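Local structure of MIF (4DH4) at residues A58-A63 with I95-T100; F6-A11 with S43-M48; D17-D22 with A82-H87; A63-I68 with K102-W107. The protein belongs to the macrophage migration inhibitory factor family, as a putative Toxoplasma gondii member with helices packed on a beta sheet, and forms a three-chain assembly. All blocks are in the same frame, centred on the assembly; numbering follows the deposited sequence. Where two conformers were deposited one is given.

Interaction 1. Residues A58-A63 with I95-T100. With SO4 (sulfate ion), chain B; SO4 (sulfate ion), chain C.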
loop_
_atom_site.group_PDB
_atom_site.type_symbol
_atom_site.label_atom_id
_atom_site.label_comp_id
_atom_site.label_asym_id
_atom_site.label_seq_id
_atom_site.Cartn_x
_atom_site.Cartn_y
_atom_site.Cartn_z
ATOM N N ALA A 58 14.203 -1.209 0.918
ATOM C CA ALA A 58 12.997 -1.181 0.105
ATOM C C ALA A 58 11.994 -2.186 0.627
ATOM O O ALA A 58 12.352 -3.137 1.330
ATOM C CB ALA A 58 13.326 -1.476 -1.359
ATOM N N PHE A 59 10.731 -1.961 0.302
ATOM C CA PHE A 59 9.764 -3.026 0.467
ATOM C C PHE A 59 8.885 -3.148 -0.753
ATOM O O PHE A 59 8.561 -2.154 -1.424
ATOM C CB PHE A 59 8.981 -2.917 1.773
ATOM C CG PHE A 59 7.838 -1.983 1.711
ATOM C CD1 PHE A 59 8.036 -0.620 1.837
ATOM C CD2 PHE A 59 6.553 -2.462 1.518
ATOM C CE1 PHE A 59 6.960 0.244 1.765
ATOM C CE2 PHE A 59 5.477 -1.608 1.452
ATOM C CZ PHE A 59 5.676 -0.249 1.583
ATOM N N ILE A 60 8.535 -4.378 -1.089
ATOM C CA ILE A 60 7.699 -4.584 -2.252
ATOM C C ILE A 60 6.516 -5.471 -1.884
ATOM O O ILE A 60 6.646 -6.424 -1.109
ATOM C CB ILE A 60 8.504 -5.065 -3.522
ATOM C CG1 ILE A 60 8.433 -6.575 -3.732
ATOM C CG2 ILE A 60 9.961 -4.570 -3.512
ATOM C CD1 ILE A 60 7.269 -6.999 -4.575
ATOM N N ARG A 61 5.360 -5.122 -2.430
ATOM C CA ARG A 61 4.119 -5.844 -2.170
ATOM C C ARG A 61 3.720 -6.596 -3.418
ATOM O O ARG A 61 3.541 -5.983 -4.477
ATOM C CB ARG A 61 2.990 -4.877 -1.784
ATOM C CG ARG A 61 3.246 -4.024 -0.548
ATOM C CD ARG A 61 1.942 -3.375 -0.076
ATOM N NE ARG A 61 1.018 -4.380 0.453
ATOM C CZ ARG A 61 -0.158 -4.689 -0.086
ATOM N NH1 ARG A 61 -0.594 -4.050 -1.173
ATOM N NH2 ARG A 61 -0.907 -5.628 0.474
ATOM N N VAL A 62 3.586 -7.916 -3.320
ATOM C CA VAL A 62 3.098 -8.700 -4.458
ATOM C C VAL A 62 1.832 -9.498 -4.134
ATOM O O VAL A 62 1.754 -10.177 -3.111
ATOM C CB VAL A 62 4.225 -9.559 -5.163
ATOM C CG1 VAL A 62 5.445 -9.726 -4.281
ATOM C CG2 VAL A 62 3.696 -10.899 -5.696
ATOM N N ALA A 63 0.847 -9.377 -5.020
ATOM C CA ALA A 63 -0.481 -9.990 -4.852
ATOM C C ALA A 63 -0.844 -10.791 -6.090
ATOM O O ALA A 63 -0.498 -10.412 -7.207
ATOM C CB ALA A 63 -1.542 -8.913 -4.616
ATOM N N ILE A 95 15.819 -5.591 1.661
ATOM C CA ILE A 95 14.560 -5.555 0.926
ATOM C C ILE A 95 13.591 -6.571 1.500
ATOM O O ILE A 95 13.911 -7.769 1.578
ATOM C CB ILE A 95 14.779 -5.830 -0.583
ATOM C CG1 ILE A 95 15.711 -4.773 -1.170
ATOM C CG2 ILE A 95 13.430 -5.872 -1.344
ATOM C CD1 ILE A 95 16.227 -5.112 -2.549
ATOM N N TYR A 96 12.428 -6.077 1.934
ATOM C CA TYR A 96 11.326 -6.941 2.354
ATOM C C TYR A 96 10.348 -7.093 1.207
ATOM O O TYR A 96 9.927 -6.098 0.611
ATOM C CB TYR A 96 10.562 -6.354 3.543
ATOM C CG TYR A 96 11.058 -6.719 4.934
ATOM C CD1 TYR A 96 11.943 -7.791 5.147
ATOM C CD2 TYR A 96 10.594 -6.011 6.052
ATOM C CE1 TYR A 96 12.379 -8.117 6.442
ATOM C CE2 TYR A 96 11.015 -6.333 7.342
ATOM C CZ TYR A 96 11.903 -7.388 7.528
ATOM O OH TYR A 96 12.322 -7.712 8.807
ATOM N N THR A 97 9.985 -8.334 0.903
ATOM C CA THR A 97 8.916 -8.616 -0.052
ATOM C C THR A 97 7.828 -9.390 0.686
ATOM O O THR A 97 8.120 -10.406 1.318
ATOM C CB THR A 97 9.423 -9.434 -1.265
ATOM O OG1 THR A 97 10.527 -8.762 -1.889
ATOM C CG2 THR A 97 8.315 -9.596 -2.292
ATOM N N THR A 98 6.593 -8.892 0.634
ATOM C CA THR A 98 5.463 -9.599 1.256
ATOM C C THR A 98 4.418 -9.962 0.217
ATOM O O THR A 98 4.228 -9.240 -0.775
ATOM C CB THR A 98 4.827 -8.811 2.435
ATOM O OG1 THR A 98 4.189 -7.623 1.950
ATOM C CG2 THR A 98 5.878 -8.444 3.477
ATOM N N PHE A 99 3.741 -11.079 0.464
ATOM C CA PHE A 99 2.870 -11.716 -0.513
ATOM C C PHE A 99 1.454 -11.831 0.016
ATOM O O PHE A 99 1.241 -12.109 1.204
ATOM C CB PHE A 99 3.431 -13.090 -0.887
ATOM C CG PHE A 99 4.792 -13.022 -1.524
ATOM C CD1 PHE A 99 4.925 -13.043 -2.915
ATOM C CD2 PHE A 99 5.940 -12.903 -0.742
ATOM C CE1 PHE A 99 6.181 -12.950 -3.513
ATOM C CE2 PHE A 99 7.213 -12.803 -1.343
ATOM C CZ PHE A 99 7.321 -12.831 -2.720
ATOM N N THR A 100 0.488 -11.612 -0.872
ATOM C CA THR A 100 -0.925 -11.663 -0.507
ATOM C C THR A 100 -1.695 -12.488 -1.529
ATOM O O THR A 100 -1.644 -12.201 -2.731
ATOM C CB THR A 100 -1.525 -10.237 -0.398
ATOM O OG1 THR A 100 -0.792 -9.479 0.580
ATOM C CG2 THR A 100 -2.996 -10.295 0.006
HETATM S S SO4 B . 1.340 -6.571 3.512
HETATM O O1 SO4 B . 2.577 -7.099 4.090
HETATM O O2 SO4 B . 1.640 -5.276 2.919
HETATM O O3 SO4 B . 0.874 -7.517 2.517
HETATM O O4 SO4 B . 0.370 -6.418 4.597
HETATM S S SO4 C . -3.842 -6.162 -2.141
HETATM O O1 SO4 C . -4.258 -6.600 -3.474
HETATM O O2 SO4 C . -3.164 -4.882 -2.282
HETATM O O3 SO4 C . -5.031 -6.045 -1.319
HETATM O O4 SO4 C . -2.921 -7.166 -1.608
HETATM O O HOH W 1 6.116 -5.659 1.459
#
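Ile60 O is gripped twice: Thr98 N donates to it at 3.0 Å, and a water donates to it at 2.7 Å while also giving a hydrogen to Thr98 OG1. The pair belongs to the beta-alpha-beta unit of strand 58-65, helix 70-88 and strand 95-102, whose two strands run parallel and in register, Ala58 beside Ile95 through Ala63 beside Thr100. Five backbone bonds alternate between them, the straightest being Val62 N to Thr98 O (2.9 Å, 178°). On the face toward helix 70-88, which Ile60 and Ile95 touch, Ala58 CB meets Ile95 CG1 at 4.1 Å. On the other, Phe59 CB meets Tyr96 CB at 4.2 Å; Phe59 also stacks on Phe6, and Tyr96 OH bonds to Tyr37 O of the second subunit. Strand 95-102 also pairs antiparallel with a strand of that subunit, extending the sheet. Thr98 OG1 lies between its backbone N and carbonyl carbon (chi1 67°), where it serves the water and donates to O1 of the chain B sulfate. The Arg61 guanidinium presents its edge to two sulfates: Arg61 NE donates to O2 of the chain B ion at 2.7 Å, and Arg61 NH1 to O2 of the chain C ion at 2.9 Å.

Interaction 2. Residues F6-A11 with S43-M48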
loop_
_atom_site.group_PDB
_atom_site.type_symbol
_atom_site.label_atom_id
_atom_site.label_comp_id
_atom_site.label_asym_id
_atom_site.label_seq_id
_atom_site.Cartn_x
_atom_site.Cartn_y
_atom_site.Cartn_z
ATOM N N PHE A 6 8.277 0.006 -3.216
ATOM C CA PHE A 6 8.360 1.250 -2.464
ATOM C C PHE A 6 9.794 1.428 -1.984
ATOM O O PHE A 6 10.339 0.559 -1.304
ATOM C CB PHE A 6 7.441 1.217 -1.243
ATOM C CG PHE A 6 5.978 1.138 -1.570
ATOM C CD1 PHE A 6 5.361 -0.096 -1.768
ATOM C CD2 PHE A 6 5.209 2.297 -1.654
ATOM C CE1 PHE A 6 4.002 -0.172 -2.062
ATOM C CE2 PHE A 6 3.844 2.238 -1.947
ATOM C CZ PHE A 6 3.240 1.002 -2.153
ATOM N N CYS A 7 10.397 2.562 -2.329
ATOM C CA CYS A 7 11.813 2.781 -2.039
ATOM C C CYS A 7 12.116 4.284 -2.007
ATOM O O CYS A 7 11.529 5.037 -2.778
ATOM C CB CYS A 7 12.649 2.072 -3.107
ATOM S SG CYS A 7 14.421 2.152 -2.877
ATOM N N PRO A 8 12.991 4.729 -1.083
ATOM C CA PRO A 8 13.340 6.158 -1.040
ATOM C C PRO A 8 14.236 6.634 -2.194
ATOM O O PRO A 8 14.346 7.847 -2.418
ATOM C CB PRO A 8 14.050 6.324 0.311
ATOM C CG PRO A 8 14.474 4.974 0.723
ATOM C CD PRO A 8 13.635 3.958 -0.001
ATOM N N VAL A 9 14.848 5.698 -2.921
ATOM C CA VAL A 9 15.788 6.038 -4.006
ATOM C C VAL A 9 15.114 6.866 -5.108
ATOM O O VAL A 9 14.047 6.507 -5.613
ATOM C CB VAL A 9 16.482 4.773 -4.595
ATOM C CG1 VAL A 9 17.239 5.098 -5.883
ATOM C CG2 VAL A 9 17.428 4.140 -3.572
ATOM N N ALA A 10 15.739 7.989 -5.460
ATOM C CA ALA A 10 15.231 8.857 -6.513
ATOM C C ALA A 10 15.602 8.289 -7.882
ATOM O O ALA A 10 16.500 8.797 -8.562
ATOM C CB ALA A 10 15.767 10.283 -6.339
ATOM N N ALA A 11 14.913 7.220 -8.274
ATOM C CA ALA A 11 15.199 6.534 -9.528
ATOM C C ALA A 11 14.742 7.353 -10.721
ATOM O O ALA A 11 13.639 7.907 -10.729
ATOM C CB ALA A 11 14.543 5.160 -9.548
ATOM N N SER A 43 7.185 3.360 -6.563
ATOM C CA SER A 43 6.770 4.532 -5.820
ATOM C C SER A 43 7.929 5.006 -4.960
ATOM O O SER A 43 8.386 4.276 -4.075
ATOM C CB SER A 43 5.520 4.221 -4.982
ATOM O OG SER A 43 5.188 5.315 -4.139
ATOM N N GLN A 44 8.430 6.212 -5.246
ATOM C CA GLN A 44 9.463 6.820 -4.405
ATOM C C GLN A 44 8.808 7.301 -3.117
ATOM O O GLN A 44 7.946 8.190 -3.133
ATOM C CB GLN A 44 10.202 7.976 -5.117
ATOM C CG GLN A 44 11.472 8.443 -4.365
ATOM C CD GLN A 44 12.073 9.757 -4.867
ATOM O OE1 GLN A 44 11.870 10.167 -6.011
ATOM N NE2 GLN A 44 12.847 10.404 -4.006
ATOM N N THR A 45 9.210 6.694 -2.005
ATOM C CA THR A 45 8.722 7.097 -0.701
ATOM C C THR A 45 9.496 8.331 -0.236
ATOM O O THR A 45 10.441 8.775 -0.903
ATOM C CB THR A 45 8.895 5.958 0.340
ATOM O OG1 THR A 45 10.288 5.651 0.492
ATOM C CG2 THR A 45 8.146 4.703 -0.101
ATOM N N GLY A 46 9.083 8.887 0.899
ATOM C CA GLY A 46 9.966 9.740 1.682
ATOM C C GLY A 46 10.980 8.827 2.354
ATOM O O GLY A 46 11.357 7.784 1.808
ATOM N N GLN A 47 11.410 9.201 3.549
ATOM C CA GLN A 47 12.412 8.436 4.274
ATOM C C GLN A 47 11.925 7.033 4.608
ATOM O O GLN A 47 10.735 6.819 4.856
ATOM C CB GLN A 47 12.798 9.145 5.568
ATOM C CG GLN A 47 13.337 10.548 5.375
ATOM C CD GLN A 47 14.183 11.006 6.549
ATOM O OE1 GLN A 47 14.313 10.306 7.558
ATOM N NE2 GLN A 47 14.773 12.183 6.418
ATOM N N MET A 48 12.862 6.093 4.605
ATOM C CA MET A 48 12.610 4.735 5.066
ATOM C C MET A 48 13.760 4.278 5.953
ATOM O O MET A 48 14.928 4.605 5.694
ATOM C CB MET A 48 12.417 3.781 3.880
ATOM C CG MET A 48 10.998 3.793 3.287
ATOM S SD MET A 48 10.728 2.584 1.957
ATOM C CE MET A 48 11.295 1.085 2.736
HETATM O O HOH W 2 12.968 9.755 -0.963
HETATM O O HOH W 3 11.858 8.282 -8.519
#
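Phe6 and Thr45 meet in the closely packed part of this contact, where Thr45 CG2 lies 3.7 Å from Phe6 CB and near the plane of the Phe6 ring. Ser43 CB and OG both touch the CD2 and CE2 atoms of the same ring. Beyond them the Pro8 ring lies alongside Thr45 and crosses Met48 at about a right angle, with Pro8 CD 3.8 Å from Met48 SD. Thr45 OG1, set between its own backbone N and carbonyl carbon (chi1 62°), sits against Pro8 N and gives its hydrogen to Gly46 O at 2.7 Å. The backbones belong to the beta-alpha-beta unit of strand 2-7, helix 13-31 and strand 39-44, and this is where the two parallel strands end. Cys7 N donates to Ser43 O at 3.2 Å; Thr45 N then reaches Cys7 O at 3.0 Å from well above the carbonyl plane. The Gln44 side is looser and wetter. Its extended chain runs out over Ala10, the centre of an inverse gamma turn, and its CG touches Val9 O. The amide makes a weak bond, Gln44 NE2 to Pro8 O at 3.4 Å. A water bridges that side, accepting from Gln44 NE2 and donating to both Pro8 O and Thr45 O, the latter at 2.7 Å.

Interaction 3. Residues D17-D22 with A82-H87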
loop_
_atom_site.group_PDB
_atom_site.type_symbol
_atom_site.label_atom_id
_atom_site.label_comp_id
_atom_site.label_asym_id
_atom_site.label_seq_id
_atom_site.Cartn_x
_atom_site.Cartn_y
_atom_site.Cartn_z
ATOM N N ASP A 17 12.050 2.068 -15.664
ATOM C CA ASP A 17 11.607 1.270 -16.810
ATOM C C ASP A 17 12.287 -0.097 -16.844
ATOM O O ASP A 17 11.614 -1.121 -16.977
ATOM C CB ASP A 17 11.844 2.016 -18.133
ATOM C CG ASP A 17 10.619 2.784 -18.604
ATOM O OD1 ASP A 17 9.510 2.201 -18.614
ATOM O OD2 ASP A 17 10.760 3.970 -18.980
ATOM N N ALA A 18 13.612 -0.102 -16.708
ATOM C CA ALA A 18 14.402 -1.341 -16.725
ATOM C C ALA A 18 14.057 -2.258 -15.547
ATOM O O ALA A 18 13.895 -3.476 -15.716
ATOM C CB ALA A 18 15.894 -1.024 -16.734
ATOM N N LEU A 19 13.943 -1.662 -14.363
ATOM C CA LEU A 19 13.507 -2.381 -13.170
ATOM C C LEU A 19 12.146 -3.043 -13.373
ATOM O O LEU A 19 11.977 -4.241 -13.095
ATOM C CB LEU A 19 13.458 -1.437 -11.961
ATOM C CG LEU A 19 12.983 -2.039 -10.633
ATOM C CD1 LEU A 19 13.864 -3.224 -10.206
ATOM C CD2 LEU A 19 12.936 -0.968 -9.555
ATOM N N LEU A 20 11.182 -2.265 -13.854
ATOM C CA LEU A 20 9.811 -2.754 -13.961
ATOM C C LEU A 20 9.663 -3.812 -15.048
ATOM O O LEU A 20 8.864 -4.732 -14.909
ATOM C CB LEU A 20 8.812 -1.606 -14.141
ATOM C CG LEU A 20 8.701 -0.586 -12.998
ATOM C CD1 LEU A 20 7.706 0.503 -13.358
ATOM C CD2 LEU A 20 8.313 -1.231 -11.658
ATOM N N LYS A 21 10.459 -3.696 -16.109
ATOM C CA LYS A 21 10.532 -4.749 -17.125
ATOM C C LYS A 21 11.057 -6.060 -16.552
ATOM O O LYS A 21 10.547 -7.129 -16.886
ATOM C CB LYS A 21 11.397 -4.310 -18.307
ATOM C CG LYS A 21 10.709 -3.317 -19.197
ATOM C CD LYS A 21 11.589 -2.942 -20.371
ATOM C CE LYS A 21 11.093 -1.669 -21.036
ATOM N NZ LYS A 21 9.722 -1.805 -21.571
ATOM N N ASP A 22 12.082 -5.977 -15.704
ATOM C CA ASP A 22 12.611 -7.152 -15.015
ATOM C C ASP A 22 11.547 -7.724 -14.080
ATOM O O ASP A 22 11.354 -8.937 -14.020
ATOM C CB ASP A 22 13.871 -6.801 -14.216
ATOM C CG ASP A 22 15.129 -6.731 -15.081
ATOM O OD1 ASP A 22 16.182 -6.320 -14.550
ATOM O OD2 ASP A 22 15.075 -7.090 -16.280
ATOM N N ALA A 82 17.006 -9.023 -6.288
ATOM C CA ALA A 82 18.200 -8.968 -7.145
ATOM C C ALA A 82 18.096 -7.821 -8.160
ATOM O O ALA A 82 19.076 -7.119 -8.410
ATOM C CB ALA A 82 18.431 -10.303 -7.846
ATOM N N ALA A 83 16.899 -7.619 -8.707
ATOM C CA ALA A 83 16.632 -6.544 -9.668
ATOM C C ALA A 83 16.743 -5.158 -9.028
ATOM O O ALA A 83 17.282 -4.228 -9.632
ATOM C CB ALA A 83 15.262 -6.735 -10.304
ATOM N N CYS A 84 16.238 -5.024 -7.802
ATOM C CA CYS A 84 16.354 -3.766 -7.059
ATOM C C CYS A 84 17.819 -3.464 -6.748
ATOM O O CYS A 84 18.247 -2.317 -6.813
ATOM C CB CYS A 84 15.537 -3.817 -5.765
ATOM S SG CYS A 84 13.733 -3.764 -6.027
ATOM N N GLU A 85 18.579 -4.497 -6.408
ATOM C CA GLU A 85 20.005 -4.327 -6.117
ATOM C C GLU A 85 20.739 -3.846 -7.362
ATOM O O GLU A 85 21.532 -2.906 -7.302
ATOM C CB GLU A 85 20.599 -5.644 -5.639
ATOM C CG GLU A 85 22.020 -5.541 -5.114
ATOM C CD GLU A 85 22.467 -6.843 -4.501
ATOM O OE1 GLU A 85 22.565 -6.907 -3.258
ATOM O OE2 GLU A 85 22.683 -7.815 -5.263
ATOM N N ARG A 86 20.442 -4.502 -8.481
ATOM C CA ARG A 86 21.009 -4.206 -9.796
ATOM C C ARG A 86 20.648 -2.800 -10.287
ATOM O O ARG A 86 21.517 -2.055 -10.743
ATOM C CB ARG A 86 20.510 -5.267 -10.784
ATOM C CG ARG A 86 21.090 -5.243 -12.192
ATOM C CD ARG A 86 20.980 -6.641 -12.834
ATOM N NE ARG A 86 19.598 -7.052 -13.125
ATOM C CZ ARG A 86 18.918 -8.008 -12.482
ATOM N NH1 ARG A 86 19.469 -8.688 -11.478
ATOM N NH2 ARG A 86 17.671 -8.288 -12.843
ATOM N N HIS A 87 19.373 -2.432 -10.183
ATOM C CA HIS A 87 18.899 -1.160 -10.730
ATOM C C HIS A 87 18.923 0.024 -9.765
ATOM O O HIS A 87 19.031 1.172 -10.205
ATOM C CB HIS A 87 17.503 -1.325 -11.334
ATOM C CG HIS A 87 17.463 -2.270 -12.491
ATOM N ND1 HIS A 87 18.052 -1.981 -13.703
ATOM C CD2 HIS A 87 16.932 -3.508 -12.614
ATOM C CE1 HIS A 87 17.874 -2.996 -14.529
ATOM N NE2 HIS A 87 17.194 -3.934 -13.894
#
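His87 and Asp22 tie together helix 13-31 and helix 70-88, the antiparallel helix pair that packs on the sheet of the MIF fold. Both helices also touch strand 2-7, Leu19 and Cys84 each meeting Ile5. The short segments run nearly antiparallel, their axes 9.7 Å apart at closest and 163° between directions. The His87 side chain can be followed outward: His87 CB rests 4.1 Å from Leu19 CB. CG sits anti to the carbonyl carbon (chi1 -63°) and touches Leu19 CA, which places the start of the ring over the backbone of the facing helix. One ring face then covers the Ala18-Leu19 peptide, with Leu19 N over the centre and Ala18 C nearer the rim. His87 CD2 lies 3.6 Å from Leu19 CA. On the other side of the ring, His87 CE1 meets Ala18 CB at 3.6 Å. At the tip His87 NE2 donates to Asp22 OD1 at 2.7 Å, the acceptor lying almost exactly in the ring plane. Deeper between the helices, Leu19 CD1 packs 3.8 Å from Ala83 CB and also touches Cys84 SG. Asp22 OD1 takes a second hydrogen, from Arg86, whose guanidinium meets the carboxylate tip to tip in a salt bridge. The negative carboxylate would tend to favour a protonated imidazole, though the nearby arginine should offset part of that pull. The two donors approach Asp22 OD1 from opposite faces of the carboxylate plane, His87 NE2 on one and Arg86 NH2, at 3.0 Å, on the other.

Interaction 4. Residues A63-I68 with K102-W107. With SO4 (sulfate ion), chain C.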
loop_
_atom_site.group_PDB
_atom_site.type_symbol
_atom_site.label_atom_id
_atom_site.label_comp_id
_atom_site.label_asym_id
_atom_site.label_seq_id
_atom_site.Cartn_x
_atom_site.Cartn_y
_atom_site.Cartn_z
ATOM N N ALA A 63 0.847 -9.377 -5.020
ATOM C CA ALA A 63 -0.481 -9.990 -4.852
ATOM C C ALA A 63 -0.844 -10.791 -6.090
ATOM O O ALA A 63 -0.498 -10.412 -7.207
ATOM C CB ALA A 63 -1.542 -8.913 -4.616
ATOM N N SER A 64 -1.553 -11.897 -5.889
ATOM C CA SER A 64 -1.989 -12.721 -7.000
ATOM C C SER A 64 -3.249 -13.469 -6.603
ATOM O O SER A 64 -3.487 -13.719 -5.416
ATOM C CB SER A 64 -0.891 -13.722 -7.388
ATOM O OG SER A 64 -1.281 -14.466 -8.537
ATOM N N ILE A 65 -4.048 -13.826 -7.603
ATOM C CA ILE A 65 -5.182 -14.724 -7.392
ATOM C C ILE A 65 -4.624 -16.134 -7.480
ATOM O O ILE A 65 -4.395 -16.660 -8.572
ATOM C CB ILE A 65 -6.299 -14.518 -8.434
ATOM C CG1 ILE A 65 -6.764 -13.057 -8.434
ATOM C CG2 ILE A 65 -7.480 -15.477 -8.154
ATOM C CD1 ILE A 65 -7.524 -12.655 -9.704
ATOM N N GLY A 66 -4.376 -16.728 -6.318
ATOM C CA GLY A 66 -3.687 -18.018 -6.255
ATOM C C GLY A 66 -2.211 -17.886 -6.587
ATOM O O GLY A 66 -1.746 -16.817 -6.987
ATOM N N GLY A 67 -1.474 -18.983 -6.425
ATOM C CA GLY A 67 -0.073 -19.039 -6.830
ATOM C C GLY A 67 0.856 -18.595 -5.722
ATOM O O GLY A 67 2.066 -18.651 -5.870
ATOM N N ILE A 68 0.286 -18.162 -4.600
ATOM C CA ILE A 68 1.092 -17.709 -3.464
ATOM C C ILE A 68 1.470 -18.924 -2.617
ATOM O O ILE A 68 0.615 -19.516 -1.966
ATOM C CB ILE A 68 0.349 -16.617 -2.625
ATOM C CG1 ILE A 68 0.005 -15.395 -3.500
ATOM C CG2 ILE A 68 1.165 -16.205 -1.372
ATOM C CD1 ILE A 68 1.218 -14.729 -4.203
ATOM N N LYS A 102 -5.132 -13.370 -3.064
ATOM C CA LYS A 102 -6.464 -12.810 -3.214
ATOM C C LYS A 102 -7.429 -13.829 -3.791
ATOM O O LYS A 102 -7.057 -14.624 -4.655
ATOM C CB LYS A 102 -6.430 -11.575 -4.130
ATOM C CG LYS A 102 -5.376 -10.520 -3.778
ATOM C CD LYS A 102 -5.609 -9.895 -2.394
ATOM C CE LYS A 102 -6.906 -9.098 -2.324
ATOM N NZ LYS A 102 -6.923 -8.281 -1.077
ATOM N N SER A 103 -8.670 -13.795 -3.309
ATOM C CA SER A 103 -9.759 -14.544 -3.923
ATOM C C SER A 103 -10.142 -13.865 -5.243
ATOM O O SER A 103 -9.961 -12.652 -5.379
ATOM C CB SER A 103 -10.966 -14.591 -2.982
ATOM O OG SER A 103 -10.632 -15.222 -1.758
ATOM N N PRO A 104 -10.655 -14.637 -6.223
ATOM C CA PRO A 104 -11.078 -14.010 -7.487
ATOM C C PRO A 104 -12.094 -12.873 -7.295
ATOM O O PRO A 104 -11.997 -11.852 -7.970
ATOM C CB PRO A 104 -11.705 -15.173 -8.267
ATOM C CG PRO A 104 -11.059 -16.387 -7.717
ATOM C CD PRO A 104 -10.872 -16.099 -6.251
ATOM N N SER A 105 -13.040 -13.033 -6.368
ATOM C CA SER A 105 -14.050 -11.991 -6.123
ATOM C C SER A 105 -13.466 -10.693 -5.539
ATOM O O SER A 105 -14.124 -9.655 -5.573
ATOM C CB SER A 105 -15.147 -12.510 -5.190
ATOM O OG SER A 105 -14.596 -12.759 -3.907
ATOM N N GLU A 106 -12.241 -10.762 -5.013
ATOM C CA GLU A 106 -11.569 -9.600 -4.409
ATOM C C GLU A 106 -10.742 -8.801 -5.413
ATOM O O GLU A 106 -10.033 -7.878 -5.035
ATOM C CB GLU A 106 -10.638 -10.045 -3.269
ATOM C CG GLU A 106 -11.365 -10.524 -2.026
ATOM C CD GLU A 106 -10.460 -11.228 -1.032
ATOM O OE1 GLU A 106 -9.327 -11.624 -1.391
ATOM O OE2 GLU A 106 -10.896 -11.394 0.127
ATOM N N TRP A 107 -10.825 -9.158 -6.690
ATOM C CA TRP A 107 -9.974 -8.537 -7.696
ATOM C C TRP A 107 -10.819 -8.140 -8.899
ATOM O O TRP A 107 -11.522 -8.978 -9.475
ATOM C CB TRP A 107 -8.869 -9.513 -8.114
ATOM C CG TRP A 107 -7.647 -8.869 -8.736
ATOM C CD1 TRP A 107 -7.612 -8.018 -9.807
ATOM C CD2 TRP A 107 -6.284 -9.071 -8.341
ATOM N NE1 TRP A 107 -6.309 -7.659 -10.084
ATOM C CE2 TRP A 107 -5.477 -8.294 -9.202
ATOM C CE3 TRP A 107 -5.669 -9.817 -7.326
ATOM C CZ2 TRP A 107 -4.076 -8.251 -9.086
ATOM C CZ3 TRP A 107 -4.278 -9.777 -7.212
ATOM C CH2 TRP A 107 -3.499 -9.000 -8.089
HETATM S S SO4 C . -3.842 -6.162 -2.141
HETATM O O1 SO4 C . -4.258 -6.600 -3.474
HETATM O O2 SO4 C . -3.164 -4.882 -2.282
HETATM O O3 SO4 C . -5.031 -6.045 -1.319
HETATM O O4 SO4 C . -2.921 -7.166 -1.608
#
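Ser64 O and Lys102 N form the backbone hydrogen bond of this contact, 2.9 Å long and essentially straight (179°). A CA-H...O contact follows it, Ile65 CA to Lys102 O at 3.3 Å. Apolar packing centres on Ile65, whose branches divide between two partners. Ile65 CG2, anti to the backbone N, meets Pro104 CG at 3.7 Å, while Ile65 CG1 lies 3.6 Å from Trp107 CE3 and CD1 continues to Trp107 CB and CG. The far rim of the indole turns to the strand: CZ3 touches Ala63 CB, and Trp107 CH2 comes 3.4 Å from Ala63 O, which lies near the ring plane. Within the turn, Ser103 N donates to Glu106 OE1 at 3.0 Å. The charged contact is made by Lys102, whose chain bends at chi2 and chi3 and whose NZ donates to O3 of the chain C sulfate at 2.9 Å. That NZ also bonds to Phe99 O of the third subunit. In the MIF fold the contact joins the far end of strand 58-65 to the 3-10 turn between strands 95-102 and 107-109. Trp107 there pairs antiparallel with a strand of the third subunit and sets its ring edge-to-face with Tyr96 of that chain.

Interaction 1 lies nearest the centre of the chain; the centres of interactions 2, 3 and 4 are about 14 to 15 Å from its own. Along the chain, interaction 2 closes the first beta-alpha-beta unit before interaction 1 opens the second. Strands 2-7 and 58-65 are neighbours, so both units share one sheet; Phe6 and Phe59 touch there. Interaction 3 crosses both in sequence, linking the helices of the units. Interaction 4 shares Ala63 with interaction 1 and continues beyond it; its centre is about 27 Å from that of interaction 2. Interactions 1 and 4 also share the chain C sulfate, and the sheet runs on into neighbouring subunits of the trimer.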